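Local coordinates for D-3-phosphoglycerate dehydrogenase-related protein (Vibrio cholerae, PDB 4S1V), which probably catalyses the NAD-dependent oxidation of 3-phosphoglycerate or a related D-2-hydroxy acid, at residues A247-M252 with E275-L280; T221-L226 with L242-A247. One frame throughout, in Å; residues are numbered along the deposited sequence.

Contact 1: A247-M252 with E275-L280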
ATOM      1  N   ALA C 247      13.778   9.352 -21.247  1.00 21.81           N
ATOM      2  CA  ALA C 247      13.913  10.558 -20.429  1.00 20.45           C
ATOM      3  C   ALA C 247      12.769  10.729 -19.432  1.00 20.35           C
ATOM      4  O   ALA C 247      13.010  11.110 -18.280  1.00 19.06           O
ATOM      5  CB  ALA C 247      14.055  11.794 -21.307  1.00 20.62           C
ATOM      6  N   LEU C 248      11.536  10.445 -19.862  1.00 19.07           N
ATOM      7  CA  LEU C 248      10.391  10.565 -18.963  1.00 20.01           C
ATOM      8  C   LEU C 248      10.508   9.630 -17.761  1.00 20.26           C
ATOM      9  O   LEU C 248      10.309  10.060 -16.611  1.00 20.09           O
ATOM     10  CB  LEU C 248       9.057  10.319 -19.679  1.00 19.66           C
ATOM     11  CG  LEU C 248       7.804  10.548 -18.791  1.00 20.20           C
ATOM     12  CD1 LEU C 248       7.690  11.976 -18.262  1.00 20.12           C
ATOM     13  CD2 LEU C 248       6.521  10.154 -19.512  1.00 18.82           C
ATOM     14  N   TYR C 249      10.815   8.360 -18.024  1.00 19.78           N
ATOM     15  CA  TYR C 249      10.961   7.402 -16.923  1.00 21.03           C
ATOM     16  C   TYR C 249      12.055   7.846 -15.954  1.00 20.87           C
ATOM     17  O   TYR C 249      11.843   7.880 -14.746  1.00 21.63           O
ATOM     18  CB  TYR C 249      11.240   5.959 -17.388  1.00 20.31           C
ATOM     19  CG  TYR C 249      11.616   5.108 -16.190  1.00 20.67           C
ATOM     20  CD1 TYR C 249      10.630   4.630 -15.329  1.00 20.92           C
ATOM     21  CD2 TYR C 249      12.953   4.872 -15.861  1.00 20.78           C
ATOM     22  CE1 TYR C 249      10.956   3.897 -14.205  1.00 21.56           C
ATOM     23  CE2 TYR C 249      13.295   4.149 -14.724  1.00 21.03           C
ATOM     24  CZ  TYR C 249      12.290   3.666 -13.901  1.00 21.25           C
ATOM     25  OH  TYR C 249      12.590   2.941 -12.779  1.00 21.12           O
ATOM     26  N   SER C 250      13.224   8.171 -16.493  1.00 21.56           N
ATOM     27  CA  SER C 250      14.368   8.553 -15.666  1.00 21.59           C
ATOM     28  C   SER C 250      14.001   9.707 -14.729  1.00 21.86           C
ATOM     29  O   SER C 250      14.328   9.669 -13.540  1.00 22.25           O
ATOM     30  CB  SER C 250      15.565   8.915 -16.546  1.00 21.41           C
ATOM     31  OG  SER C 250      16.710   9.203 -15.750  1.00 22.55           O
ATOM     32  N   VAL C 251      13.287  10.703 -15.259  1.00 21.52           N
ATOM     33  CA  VAL C 251      12.927  11.921 -14.509  1.00 21.63           C
ATOM     34  C   VAL C 251      11.830  11.675 -13.466  1.00 22.35           C
ATOM     35  O   VAL C 251      11.939  12.128 -12.328  1.00 23.04           O
ATOM     36  CB  VAL C 251      12.520  13.070 -15.465  1.00 21.26           C
ATOM     37  CG1 VAL C 251      11.902  14.231 -14.705  1.00 21.93           C
ATOM     38  CG2 VAL C 251      13.726  13.559 -16.259  1.00 20.85           C
ATOM     39  N   MET C 252      10.789  10.939 -13.841  1.00 22.66           N
ATOM     40  CA  MET C 252       9.712  10.623 -12.906  1.00 23.30           C
ATOM     41  C   MET C 252      10.184   9.743 -11.743  1.00 23.53           C
ATOM     42  O   MET C 252       9.785   9.951 -10.589  1.00 23.46           O
ATOM     43  CB  MET C 252       8.527   9.992 -13.640  1.00 24.35           C
ATOM     44  CG  MET C 252       7.845  10.941 -14.618  1.00 25.01           C
ATOM     45  SD  MET C 252       7.314  12.484 -13.840  1.00 25.69           S
ATOM     46  CE  MET C 252       7.890  13.661 -15.053  1.00 25.96           C
ATOM     47  N   GLU C 275       7.882  -2.094 -20.131  1.00 25.20           N
ATOM     48  CA  GLU C 275       7.698  -0.646 -20.067  1.00 24.52           C
ATOM     49  C   GLU C 275       7.993  -0.145 -18.643  1.00 23.91           C
ATOM     50  O   GLU C 275       7.221  -0.406 -17.726  1.00 23.69           O
ATOM     51  CB  GLU C 275       6.266  -0.271 -20.489  1.00 24.72           C
ATOM     52  CG  GLU C 275       5.898   1.204 -20.348  1.00 25.07           C
ATOM     53  CD  GLU C 275       6.927   2.128 -20.974  1.00 25.80           C
ATOM     54  OE1 GLU C 275       7.018   2.168 -22.218  1.00 26.07           O
ATOM     55  OE2 GLU C 275       7.656   2.801 -20.220  1.00 25.38           O
ATOM     56  N   PRO C 276       9.105   0.588 -18.455  1.00 23.25           N
ATOM     57  CA  PRO C 276       9.446   1.015 -17.088  1.00 23.17           C
ATOM     58  C   PRO C 276       8.435   1.987 -16.457  1.00 23.40           C
ATOM     59  O   PRO C 276       8.291   2.010 -15.235  1.00 23.17           O
ATOM     60  CB  PRO C 276      10.818   1.680 -17.253  1.00 23.50           C
ATOM     61  CG  PRO C 276      10.908   2.056 -18.699  1.00 23.98           C
ATOM     62  CD  PRO C 276      10.099   1.038 -19.447  1.00 23.35           C
ATOM     63  N   LEU C 277       7.729   2.762 -17.280  1.00 23.07           N
ATOM     64  CA  LEU C 277       6.732   3.706 -16.771  1.00 23.59           C
ATOM     65  C   LEU C 277       5.607   3.057 -15.968  1.00 23.31           C
ATOM     66  O   LEU C 277       5.024   3.705 -15.105  1.00 24.43           O
ATOM     67  CB  LEU C 277       6.141   4.567 -17.895  1.00 23.09           C
ATOM     68  CG  LEU C 277       6.982   5.680 -18.514  1.00 23.05           C
ATOM     69  CD1 LEU C 277       6.210   6.319 -19.667  1.00 22.90           C
ATOM     70  CD2 LEU C 277       7.354   6.729 -17.478  1.00 22.72           C
ATOM     71  N   LEU C 278       5.331   1.782 -16.231  1.00 23.23           N
ATOM     72  CA  LEU C 278       4.272   1.052 -15.531  1.00 23.48           C
ATOM     73  C   LEU C 278       4.586   0.716 -14.067  1.00 23.83           C
ATOM     74  O   LEU C 278       3.721   0.227 -13.341  1.00 24.50           O
ATOM     75  CB  LEU C 278       3.906  -0.222 -16.302  1.00 23.80           C
ATOM     76  CG  LEU C 278       2.998   0.005 -17.522  1.00 24.78           C
ATOM     77  CD1 LEU C 278       2.908  -1.218 -18.423  1.00 23.97           C
ATOM     78  CD2 LEU C 278       1.609   0.423 -17.074  1.00 24.90           C
ATOM     79  N   SER C 279       5.811   0.982 -13.634  1.00 23.13           N
ATOM     80  CA  SER C 279       6.209   0.693 -12.259  1.00 23.75           C
ATOM     81  C   SER C 279       6.387   1.926 -11.374  1.00 22.96           C
ATOM     82  O   SER C 279       7.022   1.837 -10.328  1.00 22.61           O
ATOM     83  CB  SER C 279       7.496  -0.137 -12.241  1.00 24.43           C
ATOM     84  OG  SER C 279       7.310  -1.360 -12.932  1.00 27.47           O
ATOM     85  N   LEU C 280       5.827   3.066 -11.773  1.00 22.54           N
ATOM     86  CA  LEU C 280       5.938   4.285 -10.962  1.00 22.34           C
ATOM     87  C   LEU C 280       4.580   4.742 -10.447  1.00 22.73           C
ATOM     88  O   LEU C 280       3.664   4.968 -11.240  1.00 23.85           O
ATOM     89  CB  LEU C 280       6.620   5.414 -11.747  1.00 21.78           C
ATOM     90  CG  LEU C 280       8.069   5.231 -12.187  1.00 22.23           C
ATOM     91  CD1 LEU C 280       8.516   6.447 -12.977  1.00 22.25           C
ATOM     92  CD2 LEU C 280       9.011   5.009 -11.004  1.00 22.22           C
TER
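With CG anti to the backbone N (chi1 170°), Tyr249 sends its ring out from helix 247-254 onto Pro276, while Leu277 has CG anti to its carbonyl carbon (chi1 -74°) and beside its backbone N. Pro276 CB sits over one ring face, offset toward the rim, 3.7 Å from the ring centroid: a CH-pi contact. The Pro276 carbonyl O also comes within 3.4 Å of Tyr249 CE1. Leu280 crosses the tyrosine at about a right angle. Its CD1 lies 3.6 Å from Tyr249 CD1 and equally near Met252 CB, so that one methyl touches both side chains. In this Rossmann-type domain the packing sets the helix after strand 233-236 against the 3-10 turn that leads into strand 283-285. Leu277 CD2 approaches Tyr249 CA to 3.7 Å, and its CD1 branch meets Leu248 CD2 at 3.9 Å. The 3-10 turn is held at its start by Glu275, whose OE2 accepts from Leu277 N through the anti lone pair (2.9 Å, N-H...O 163°). Beyond the apolar patch, Tyr249 OH bonds to Val30 O of the second subunit, where the ring of Phe31 lies nearly parallel to the tyrosine.

Contact 2: T221-L226 with L242-A247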
ATOM      1  N   THR C 221      13.326  17.198 -24.723  1.00 26.42           N
ATOM      2  CA  THR C 221      14.573  16.616 -24.221  1.00 25.97           C
ATOM      3  C   THR C 221      14.464  16.364 -22.724  1.00 27.17           C
ATOM      4  O   THR C 221      13.576  16.926 -22.066  1.00 26.39           O
ATOM      5  CB  THR C 221      15.772  17.562 -24.434  1.00 25.58           C
ATOM      6  OG1 THR C 221      15.625  18.714 -23.586  1.00 24.03           O
ATOM      7  CG2 THR C 221      15.888  17.987 -25.908  1.00 24.67           C
ATOM      8  N   LYS C 222      15.371  15.537 -22.192  1.00 26.29           N
ATOM      9  CA  LYS C 222      15.461  15.315 -20.749  1.00 26.93           C
ATOM     10  C   LYS C 222      15.665  16.640 -20.012  1.00 27.29           C
ATOM     11  O   LYS C 222      15.102  16.855 -18.937  1.00 27.42           O
ATOM     12  CB  LYS C 222      16.598  14.338 -20.405  1.00 26.40           C
ATOM     13  CG  LYS C 222      16.656  13.960 -18.934  1.00 26.09           C
ATOM     14  CD  LYS C 222      17.784  12.982 -18.647  1.00 25.96           C
ATOM     15  CE  LYS C 222      17.555  12.266 -17.328  1.00 24.67           C
ATOM     16  NZ  LYS C 222      18.524  11.149 -17.155  1.00 24.79           N
ATOM     17  N   GLN C 223      16.462  17.522 -20.606  1.00 28.77           N
ATOM     18  CA  GLN C 223      16.718  18.853 -20.055  1.00 29.83           C
ATOM     19  C   GLN C 223      15.432  19.688 -19.956  1.00 27.77           C
ATOM     20  O   GLN C 223      15.227  20.398 -18.979  1.00 27.90           O
ATOM     21  CB  GLN C 223      17.817  19.573 -20.857  1.00 32.63           C
ATOM     22  CG  GLN C 223      19.209  18.938 -20.733  1.00 36.00           C
ATOM     23  CD  GLN C 223      19.503  17.823 -21.755  1.00 39.99           C
ATOM     24  OE1 GLN C 223      18.615  17.060 -22.174  1.00 40.04           O
ATOM     25  NE2 GLN C 223      20.774  17.717 -22.146  1.00 39.78           N
ATOM     26  N   ASP C 224      14.560  19.576 -20.955  1.00 26.53           N
ATOM     27  CA  ASP C 224      13.245  20.224 -20.919  1.00 25.81           C
ATOM     28  C   ASP C 224      12.408  19.735 -19.732  1.00 25.84           C
ATOM     29  O   ASP C 224      11.824  20.540 -19.013  1.00 24.48           O
ATOM     30  CB  ASP C 224      12.472  19.987 -22.220  1.00 25.25           C
ATOM     31  CG  ASP C 224      13.144  20.608 -23.440  1.00 25.35           C
ATOM     32  OD1 ASP C 224      13.855  21.630 -23.300  1.00 24.76           O
ATOM     33  OD2 ASP C 224      12.935  20.068 -24.550  1.00 24.68           O
ATOM     34  N   LEU C 225      12.344  18.415 -19.537  1.00 26.16           N
ATOM     35  CA  LEU C 225      11.627  17.853 -18.389  1.00 26.11           C
ATOM     36  C   LEU C 225      12.204  18.344 -17.063  1.00 26.97           C
ATOM     37  O   LEU C 225      11.452  18.672 -16.140  1.00 27.28           O
ATOM     38  CB  LEU C 225      11.620  16.324 -18.425  1.00 26.00           C
ATOM     39  CG  LEU C 225      10.992  15.638 -19.639  1.00 25.68           C
ATOM     40  CD1 LEU C 225      11.129  14.133 -19.502  1.00 25.92           C
ATOM     41  CD2 LEU C 225       9.528  16.030 -19.831  1.00 25.62           C
ATOM     42  N   LEU C 226      13.534  18.411 -16.979  1.00 26.44           N
ATOM     43  CA  LEU C 226      14.215  18.799 -15.732  1.00 27.10           C
ATOM     44  C   LEU C 226      14.008  20.268 -15.365  1.00 27.59           C
ATOM     45  O   LEU C 226      14.142  20.644 -14.196  1.00 29.37           O
ATOM     46  CB  LEU C 226      15.711  18.468 -15.797  1.00 26.21           C
ATOM     47  CG  LEU C 226      16.068  16.977 -15.761  1.00 26.09           C
ATOM     48  CD1 LEU C 226      17.472  16.746 -16.303  1.00 26.17           C
ATOM     49  CD2 LEU C 226      15.915  16.418 -14.353  1.00 26.06           C
ATOM     50  N   LEU C 242       7.964  11.675 -29.241  1.00 25.42           N
ATOM     51  CA  LEU C 242       8.151  13.134 -29.156  1.00 24.78           C
ATOM     52  C   LEU C 242       9.141  13.498 -28.060  1.00 24.94           C
ATOM     53  O   LEU C 242       9.755  14.566 -28.089  1.00 24.87           O
ATOM     54  CB  LEU C 242       6.823  13.828 -28.858  1.00 23.81           C
ATOM     55  CG  LEU C 242       5.736  13.802 -29.932  1.00 23.86           C
ATOM     56  CD1 LEU C 242       4.413  14.300 -29.370  1.00 23.03           C
ATOM     57  CD2 LEU C 242       6.140  14.634 -31.143  1.00 23.14           C
ATOM     58  N   VAL C 243       9.274  12.598 -27.090  1.00 24.76           N
ATOM     59  CA  VAL C 243      10.100  12.808 -25.913  1.00 25.02           C
ATOM     60  C   VAL C 243      11.331  11.915 -26.014  1.00 25.48           C
ATOM     61  O   VAL C 243      11.226  10.726 -26.311  1.00 25.33           O
ATOM     62  CB  VAL C 243       9.316  12.495 -24.617  1.00 24.32           C
ATOM     63  CG1 VAL C 243      10.154  12.785 -23.375  1.00 24.38           C
ATOM     64  CG2 VAL C 243       8.016  13.289 -24.580  1.00 24.22           C
ATOM     65  N   GLU C 244      12.495  12.515 -25.789  1.00 26.60           N
ATOM     66  CA  GLU C 244      13.773  11.812 -25.792  1.00 28.32           C
ATOM     67  C   GLU C 244      13.678  10.451 -25.103  1.00 27.80           C
ATOM     68  O   GLU C 244      13.179  10.351 -23.984  1.00 26.87           O
ATOM     69  CB  GLU C 244      14.822  12.692 -25.111  1.00 29.10           C
ATOM     70  CG  GLU C 244      16.174  12.039 -24.906  1.00 31.61           C
ATOM     71  CD  GLU C 244      17.082  12.864 -24.011  1.00 33.04           C
ATOM     72  OE1 GLU C 244      17.062  14.110 -24.106  1.00 32.41           O
ATOM     73  OE2 GLU C 244      17.815  12.257 -23.204  1.00 36.25           O
ATOM     74  N   SER C 245      14.174   9.416 -25.778  1.00 28.01           N
ATOM     75  CA  SER C 245      14.029   8.031 -25.330  1.00 28.14           C
ATOM     76  C   SER C 245      14.494   7.798 -23.896  1.00 26.94           C
ATOM     77  O   SER C 245      15.639   8.095 -23.553  1.00 27.73           O
ATOM     78  CB  SER C 245      14.774   7.084 -26.277  1.00 29.28           C
ATOM     79  OG  SER C 245      14.819   5.777 -25.732  1.00 31.39           O
ATOM     80  N   GLY C 246      13.588   7.281 -23.069  1.00 25.43           N
ATOM     81  CA  GLY C 246      13.876   6.960 -21.672  1.00 23.85           C
ATOM     82  C   GLY C 246      13.809   8.136 -20.706  1.00 22.97           C
ATOM     83  O   GLY C 246      13.792   7.947 -19.487  1.00 22.23           O
ATOM     84  N   ALA C 247      13.778   9.352 -21.247  1.00 21.81           N
ATOM     85  CA  ALA C 247      13.913  10.558 -20.429  1.00 20.45           C
ATOM     86  C   ALA C 247      12.769  10.729 -19.432  1.00 20.35           C
ATOM     87  O   ALA C 247      13.010  11.110 -18.280  1.00 19.06           O
ATOM     88  CB  ALA C 247      14.055  11.794 -21.307  1.00 20.62           C
TER
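Glu244 lays its carboxylate against the first turn of helix 222-226, OE1 close to Thr221 CA and OE2 beside Lys222 CB at 3.7 Å. CG anti to the backbone N (chi1 174°) and an extended chain beyond it carry the carboxylate to the helix start. There OE1 accepts from Lys222 N in a nearly straight bond (2.9 Å, N-H...O 173°), the donor standing well above the carboxylate plane. The positive end of the helix dipole would be expected to favour the charged form of Glu244. Lys222 CB also rests on Ala247 CB, 3.7 Å away, before its extended chain leads off to a salt bridge with Asp27 of the second subunit. One turn on, Leu225 CD1 touches both Val243 CG1 and Ala247 CB, 4.2 Å from each, and comes closer still, 3.8 Å, to Ala247 O. Thr221 is itself the N-cap: its OG1 accepts from Asp224 N (3.0 Å), and Asp224 OD2 accepts from Thr221 N (2.9 Å). Asp224 OD2 has a second partner in Lys196. The reciprocal pair is a capping box, and Glu244 adds a grip on the next amide, joining two helix starts that follow successive parallel strands of the Rossmann-type NAD-binding domain.

In the fold
From the N terminus, the chain passes through the first parallel sheet before reaching both contacts, which lie among the helices and loops around the seven-stranded sheet. Contact 2 comes first: it closes the loop from helix 222-226 through strand 233-236 to the start of helix 247-254. Contact 1 then closes the next loop, from that helix through strand 259-262 to the turn before strand 283-285. The two run in series, neither nesting nor crossing, and share Ala247, with centres about 11 Å apart. They also touch directly: Leu225 CD1 packs on Leu248 CA, and Lys222 NZ probably bonds to Ser250 OG. Helix 247-254 thus links helix 222-226 to the turn 275-280, beside strand 27-30 of a second subunit.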